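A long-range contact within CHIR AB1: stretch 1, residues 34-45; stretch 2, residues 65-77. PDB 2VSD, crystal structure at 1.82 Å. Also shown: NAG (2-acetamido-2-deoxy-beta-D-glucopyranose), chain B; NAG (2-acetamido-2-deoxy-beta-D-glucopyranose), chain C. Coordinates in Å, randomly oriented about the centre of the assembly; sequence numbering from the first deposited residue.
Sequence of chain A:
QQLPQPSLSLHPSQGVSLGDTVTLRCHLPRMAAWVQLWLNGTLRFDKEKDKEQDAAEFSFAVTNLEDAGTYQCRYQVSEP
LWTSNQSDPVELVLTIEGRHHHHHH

Stretch 1 (34-45) WVQLWLNGTLRF
Stretch 2 (65-77) LEDAGTYQCRYQV

Strand 34-39 and strand 69-77 lie side by side and antiparallel, their axes 4.6 Å apart at closest approach; the two stretches together bury 911 Å². Trp34, Gln36 and Trp38 form hydrogen-bonded pairs with Gln76, Arg74 and Gln72; the intervening pairs are Val35-Tyr75, Leu37-Cys73 and Leu39-Tyr71, with CA-CA distances of 4.4 to 4.7 Å. Extended backbones, with phi mostly between -90° and -145°, sustain a ladder that starts with Trp34 N to Gln76 O and Gln76 N to Trp34 O, both 3.0 Å, and ends beyond strand 34-39 with Asn40 N to Thr70 O, 2.8 Å.

The face bearing Val35, Leu37 and Leu39 is largely apolar. Leu37 and Leu39 share chi1 t, chi2 p; Leu39 thereby lays CD1 over the face of the Tyr71 ring, 3.8 Å from its centroid, while Leu37 CD2 comes 3.7 Å from Tyr71 CD2. Tyr71 (chi1 m, chi2 86°) suits this place because its ring packs against leucine while its OH donates to Asp67 O at 2.7 Å. Arg44, extended with every chi t, reaches the same corner: its NH1 forms a salt bridge to Asp67 OD1 (2.8 Å), although the component hydrogen bonds are weak.

The face bearing Trp34, Gln36, Trp38, Gln72, Arg74 and Gln76 combines indoles (Trp34 chi1 m, chi2 101°; Trp38 m, 66°) with polar chains. Gln36 (m, t, chi3 -21°) suits its place because its OE1 can accept from both Arg74 NH1 (2.8 Å) and Trp38 NE1 (2.9 Å). Arg74 is extended through chi3, then turns at chi4 -115°. A water accepts a weak bond from Gln36 NE2 and donates to Gln76 OE1.

A type I' turn, Leu39 to Thr42, links strand 34-39 to strand 42-45; Asn40 (55/35) and Gly41 (81/14) supply its positive phi. Asn40 (chi1 m, chi2 -8°) accepts from Thr70 N at OD1 (2.9 Å), while ND2 carries the chain B NAG. That sugar's N2 donates to Glu66 O at 2.8 Å. At Gly69 (138/-159), a CB would sit 2.5 Å from Asn40 OD1, so glycine fits.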

# COMPACT_ATOMS: atom_id res chain seq x y z
N TRP A 34 0.11 -9.87 -4.55
CA TRP A 34 0.23 -8.43 -4.78
C TRP A 34 1.59 -8.03 -4.23
O TRP A 34 1.90 -8.36 -3.11
CB TRP A 34 -0.91 -7.66 -4.07
CG TRP A 34 -2.11 -7.58 -4.94
CD1 TRP A 34 -3.25 -8.35 -4.87
CD2 TRP A 34 -2.28 -6.71 -6.07
NE1 TRP A 34 -4.12 -7.99 -5.86
CE2 TRP A 34 -3.55 -7.01 -6.63
CE3 TRP A 34 -1.51 -5.70 -6.64
CZ2 TRP A 34 -4.05 -6.33 -7.71
CZ3 TRP A 34 -2.01 -5.02 -7.73
CH2 TRP A 34 -3.27 -5.34 -8.26
N VAL A 35 2.40 -7.35 -5.04
CA VAL A 35 3.75 -7.00 -4.59
C VAL A 35 3.81 -5.49 -4.44
O VAL A 35 3.28 -4.77 -5.28
CB VAL A 35 4.80 -7.48 -5.59
CG1 VAL A 35 6.20 -7.26 -5.03
CG2 VAL A 35 4.58 -8.97 -5.92
N GLN A 36 4.43 -5.01 -3.35
CA GLN A 36 4.53 -3.57 -3.12
C GLN A 36 5.98 -3.10 -3.14
O GLN A 36 6.86 -3.76 -2.56
CB GLN A 36 3.99 -3.26 -1.75
CG GLN A 36 2.51 -3.64 -1.61
CD GLN A 36 1.93 -3.36 -0.25
OE1 GLN A 36 2.65 -3.22 0.76
NE2 GLN A 36 0.59 -3.30 -0.19
N LEU A 37 6.22 -1.92 -3.72
CA LEU A 37 7.52 -1.30 -3.59
C LEU A 37 7.35 -0.08 -2.70
O LEU A 37 6.55 0.81 -3.01
CB LEU A 37 8.08 -0.87 -4.96
CG LEU A 37 9.53 -0.31 -4.91
CD1 LEU A 37 10.58 -1.43 -4.68
CD2 LEU A 37 9.81 0.41 -6.22
N TRP A 38 8.19 -0.01 -1.66
CA TRP A 38 8.14 1.03 -0.64
C TRP A 38 9.41 1.85 -0.75
O TRP A 38 10.50 1.29 -1.00
CB TRP A 38 8.12 0.40 0.75
CG TRP A 38 6.80 -0.22 1.05
CD1 TRP A 38 6.25 -1.31 0.43
CD2 TRP A 38 5.86 0.22 2.03
NE1 TRP A 38 5.00 -1.59 1.01
CE2 TRP A 38 4.75 -0.66 1.98
CE3 TRP A 38 5.87 1.27 2.98
CZ2 TRP A 38 3.62 -0.51 2.81
CZ3 TRP A 38 4.75 1.42 3.82
CH2 TRP A 38 3.63 0.52 3.73
N LEU A 39 9.25 3.16 -0.58
CA LEU A 39 10.39 4.10 -0.60
C LEU A 39 10.38 4.91 0.69
O LEU A 39 9.36 5.57 1.00
CB LEU A 39 10.30 5.02 -1.84
CG LEU A 39 11.25 6.24 -1.87
CD1 LEU A 39 12.74 5.79 -1.70
CD2 LEU A 39 11.11 7.05 -3.16
N ASN A 40 11.48 4.85 1.47
CA ASN A 40 11.58 5.61 2.73
C ASN A 40 10.39 5.32 3.66
O ASN A 40 9.90 6.21 4.39
CB ASN A 40 11.65 7.13 2.47
CG ASN A 40 12.88 7.55 1.69
OD1 ASN A 40 13.81 6.75 1.45
ND2 ASN A 40 12.86 8.82 1.25
N GLY A 41 9.94 4.07 3.64
CA GLY A 41 8.90 3.63 4.59
C GLY A 41 7.49 4.02 4.19
O GLY A 41 6.56 3.95 5.03
N THR A 42 7.30 4.44 2.94
CA THR A 42 5.97 4.77 2.41
C THR A 42 5.78 4.01 1.09
O THR A 42 6.72 3.89 0.30
CB THR A 42 5.85 6.30 2.18
OG1 THR A 42 5.91 6.99 3.45
CG2 THR A 42 4.55 6.68 1.46
N LEU A 43 4.59 3.46 0.87
CA LEU A 43 4.31 2.73 -0.38
C LEU A 43 4.46 3.63 -1.60
O LEU A 43 3.87 4.75 -1.63
CB LEU A 43 2.86 2.17 -0.33
CG LEU A 43 2.38 1.50 -1.62
CD1 LEU A 43 3.03 0.15 -1.64
CD2 LEU A 43 0.82 1.34 -1.70
N ARG A 44 5.24 3.15 -2.59
CA ARG A 44 5.37 3.86 -3.85
C ARG A 44 4.52 3.26 -4.98
O ARG A 44 3.68 3.96 -5.56
CB ARG A 44 6.85 4.02 -4.28
CG ARG A 44 6.96 5.01 -5.44
CD ARG A 44 8.35 5.30 -5.87
NE ARG A 44 8.29 6.22 -7.01
CZ ARG A 44 9.34 6.74 -7.64
NH1 ARG A 44 10.58 6.50 -7.22
NH2 ARG A 44 9.13 7.55 -8.68
N PHE A 45 4.73 1.98 -5.27
CA PHE A 45 4.03 1.27 -6.35
C PHE A 45 3.55 -0.06 -5.82
O PHE A 45 4.11 -0.62 -4.86
CB PHE A 45 4.99 0.93 -7.50
CG PHE A 45 5.62 2.12 -8.15
CD1 PHE A 45 4.83 3.11 -8.74
CD2 PHE A 45 7.00 2.23 -8.22
CE1 PHE A 45 5.41 4.20 -9.39
CE2 PHE A 45 7.60 3.31 -8.85
CZ PHE A 45 6.81 4.29 -9.43
N LEU A 65 15.26 14.31 -7.75
CA LEU A 65 16.15 13.98 -6.65
C LEU A 65 15.45 13.17 -5.56
O LEU A 65 16.14 12.44 -4.82
CB LEU A 65 16.67 15.27 -6.02
CG LEU A 65 17.56 16.12 -6.94
CD1 LEU A 65 17.94 17.43 -6.18
CD2 LEU A 65 18.77 15.40 -7.44
N GLU A 66 14.13 13.28 -5.46
CA GLU A 66 13.38 12.54 -4.44
C GLU A 66 13.23 11.05 -4.73
O GLU A 66 12.74 10.30 -3.89
CB GLU A 66 12.04 13.22 -4.11
CG GLU A 66 12.25 14.67 -3.57
CD GLU A 66 10.94 15.35 -3.23
OE1 GLU A 66 9.88 14.86 -3.68
OE2 GLU A 66 10.98 16.39 -2.52
N ASP A 67 13.71 10.63 -5.90
CA ASP A 67 13.75 9.20 -6.24
C ASP A 67 14.83 8.47 -5.45
O ASP A 67 14.77 7.28 -5.29
CB ASP A 67 13.99 8.96 -7.75
CG ASP A 67 12.76 9.26 -8.58
OD1 ASP A 67 11.65 8.87 -8.16
OD2 ASP A 67 12.90 9.87 -9.65
N ALA A 68 15.81 9.21 -4.95
CA ALA A 68 16.87 8.62 -4.14
C ALA A 68 16.28 8.07 -2.84
O ALA A 68 15.24 8.53 -2.39
CB ALA A 68 17.94 9.68 -3.83
N GLY A 69 16.91 7.07 -2.24
CA GLY A 69 16.48 6.69 -0.89
C GLY A 69 16.42 5.20 -0.68
O GLY A 69 17.04 4.42 -1.42
N THR A 70 15.66 4.80 0.33
CA THR A 70 15.68 3.41 0.77
C THR A 70 14.49 2.64 0.23
O THR A 70 13.34 2.93 0.60
CB THR A 70 15.69 3.31 2.29
OG1 THR A 70 16.73 4.13 2.79
CG2 THR A 70 15.94 1.83 2.72
N TYR A 71 14.77 1.72 -0.69
CA TYR A 71 13.73 0.87 -1.28
C TYR A 71 13.59 -0.48 -0.59
O TYR A 71 14.58 -1.12 -0.24
CB TYR A 71 13.98 0.66 -2.77
CG TYR A 71 13.68 1.91 -3.59
CD1 TYR A 71 14.66 2.90 -3.77
CD2 TYR A 71 12.41 2.11 -4.14
CE1 TYR A 71 14.41 4.05 -4.53
CE2 TYR A 71 12.14 3.29 -4.89
CZ TYR A 71 13.14 4.23 -5.07
OH TYR A 71 12.88 5.39 -5.78
N GLN A 72 12.35 -0.91 -0.42
CA GLN A 72 12.04 -2.23 0.13
C GLN A 72 10.86 -2.80 -0.59
O GLN A 72 10.06 -2.05 -1.18
CB GLN A 72 11.70 -2.11 1.61
CG GLN A 72 12.88 -1.81 2.48
CD GLN A 72 12.45 -1.43 3.87
OE1 GLN A 72 11.83 -0.38 4.08
NE2 GLN A 72 12.73 -2.30 4.84
N CYS A 73 10.68 -4.12 -0.52
CA CYS A 73 9.46 -4.72 -1.08
C CYS A 73 8.80 -5.66 -0.07
O CYS A 73 9.46 -6.16 0.85
CB CYS A 73 9.70 -5.36 -2.47
SG CYS A 73 10.70 -6.88 -2.50
N ARG A 74 7.48 -5.84 -0.26
CA ARG A 74 6.59 -6.56 0.65
C ARG A 74 5.61 -7.26 -0.27
O ARG A 74 5.26 -6.73 -1.33
CB ARG A 74 5.84 -5.48 1.46
CG ARG A 74 4.92 -5.91 2.52
CD ARG A 74 4.57 -4.67 3.27
NE ARG A 74 3.62 -4.90 4.35
CZ ARG A 74 2.39 -4.41 4.40
NH1 ARG A 74 1.88 -3.68 3.41
NH2 ARG A 74 1.65 -4.71 5.45
N TYR A 75 5.12 -8.44 0.10
CA TYR A 75 4.06 -9.06 -0.71
C TYR A 75 2.96 -9.63 0.16
O TYR A 75 3.18 -9.85 1.35
CB TYR A 75 4.59 -10.09 -1.71
CG TYR A 75 5.16 -11.34 -1.10
CD1 TYR A 75 6.48 -11.37 -0.64
CD2 TYR A 75 4.41 -12.52 -1.02
CE1 TYR A 75 7.03 -12.53 -0.07
CE2 TYR A 75 4.94 -13.68 -0.45
CZ TYR A 75 6.25 -13.68 0.02
OH TYR A 75 6.82 -14.83 0.58
N GLN A 76 1.77 -9.79 -0.44
CA GLN A 76 0.54 -10.13 0.27
C GLN A 76 -0.34 -11.06 -0.54
O GLN A 76 -0.44 -10.96 -1.77
CB GLN A 76 -0.29 -8.87 0.61
CG GLN A 76 0.42 -7.80 1.42
CD GLN A 76 -0.52 -6.69 1.86
OE1 GLN A 76 -1.35 -6.20 1.07
NE2 GLN A 76 -0.41 -6.29 3.12
N VAL A 77 -1.00 -11.96 0.18
CA VAL A 77 -1.99 -12.85 -0.41
C VAL A 77 -3.25 -12.81 0.45
O VAL A 77 -3.19 -12.48 1.63
CB VAL A 77 -1.46 -14.32 -0.51
CG1 VAL A 77 -0.29 -14.38 -1.47
CG2 VAL A 77 -1.08 -14.85 0.86
C1 NAG B . 13.97 9.39 0.50
C2 NAG B . 13.42 10.68 -0.14
C3 NAG B . 14.52 11.56 -0.78
C4 NAG B . 15.76 11.65 0.11
C5 NAG B . 16.14 10.25 0.63
C6 NAG B . 17.35 10.21 1.58
C7 NAG B . 11.06 10.49 -0.87
C8 NAG B . 10.66 10.66 0.54
N2 NAG B . 12.38 10.42 -1.14
O3 NAG B . 13.96 12.86 -1.04
O4 NAG B . 16.93 12.08 -0.58
O5 NAG B . 15.04 9.70 1.35
O6 NAG B . 17.12 11.14 2.65
O7 NAG B . 10.13 10.36 -1.70
C1 NAG C . 17.10 13.45 -1.07
C2 NAG C . 18.57 13.91 -1.02
C3 NAG C . 18.77 15.37 -0.67
C4 NAG C . 17.63 16.24 -1.20
C5 NAG C . 16.28 15.76 -0.62
C6 NAG C . 15.04 16.43 -1.22
C7 NAG C . 20.11 12.04 -0.88
C8 NAG C . 21.01 11.17 -0.06
N2 NAG C . 19.47 13.03 -0.27
O3 NAG C . 20.00 15.76 -1.25
O4 NAG C . 17.88 17.53 -0.68
O5 NAG C . 16.06 14.37 -0.80
O6 NAG C . 15.19 16.50 -2.63
O7 NAG C . 19.97 11.78 -2.08
O HOH W 1 -2.09 -3.71 1.44
O HOH W 2 16.29 7.17 3.23
O HOH W 3 11.19 1.76 2.32
O HOH W 4 10.74 9.15 -10.93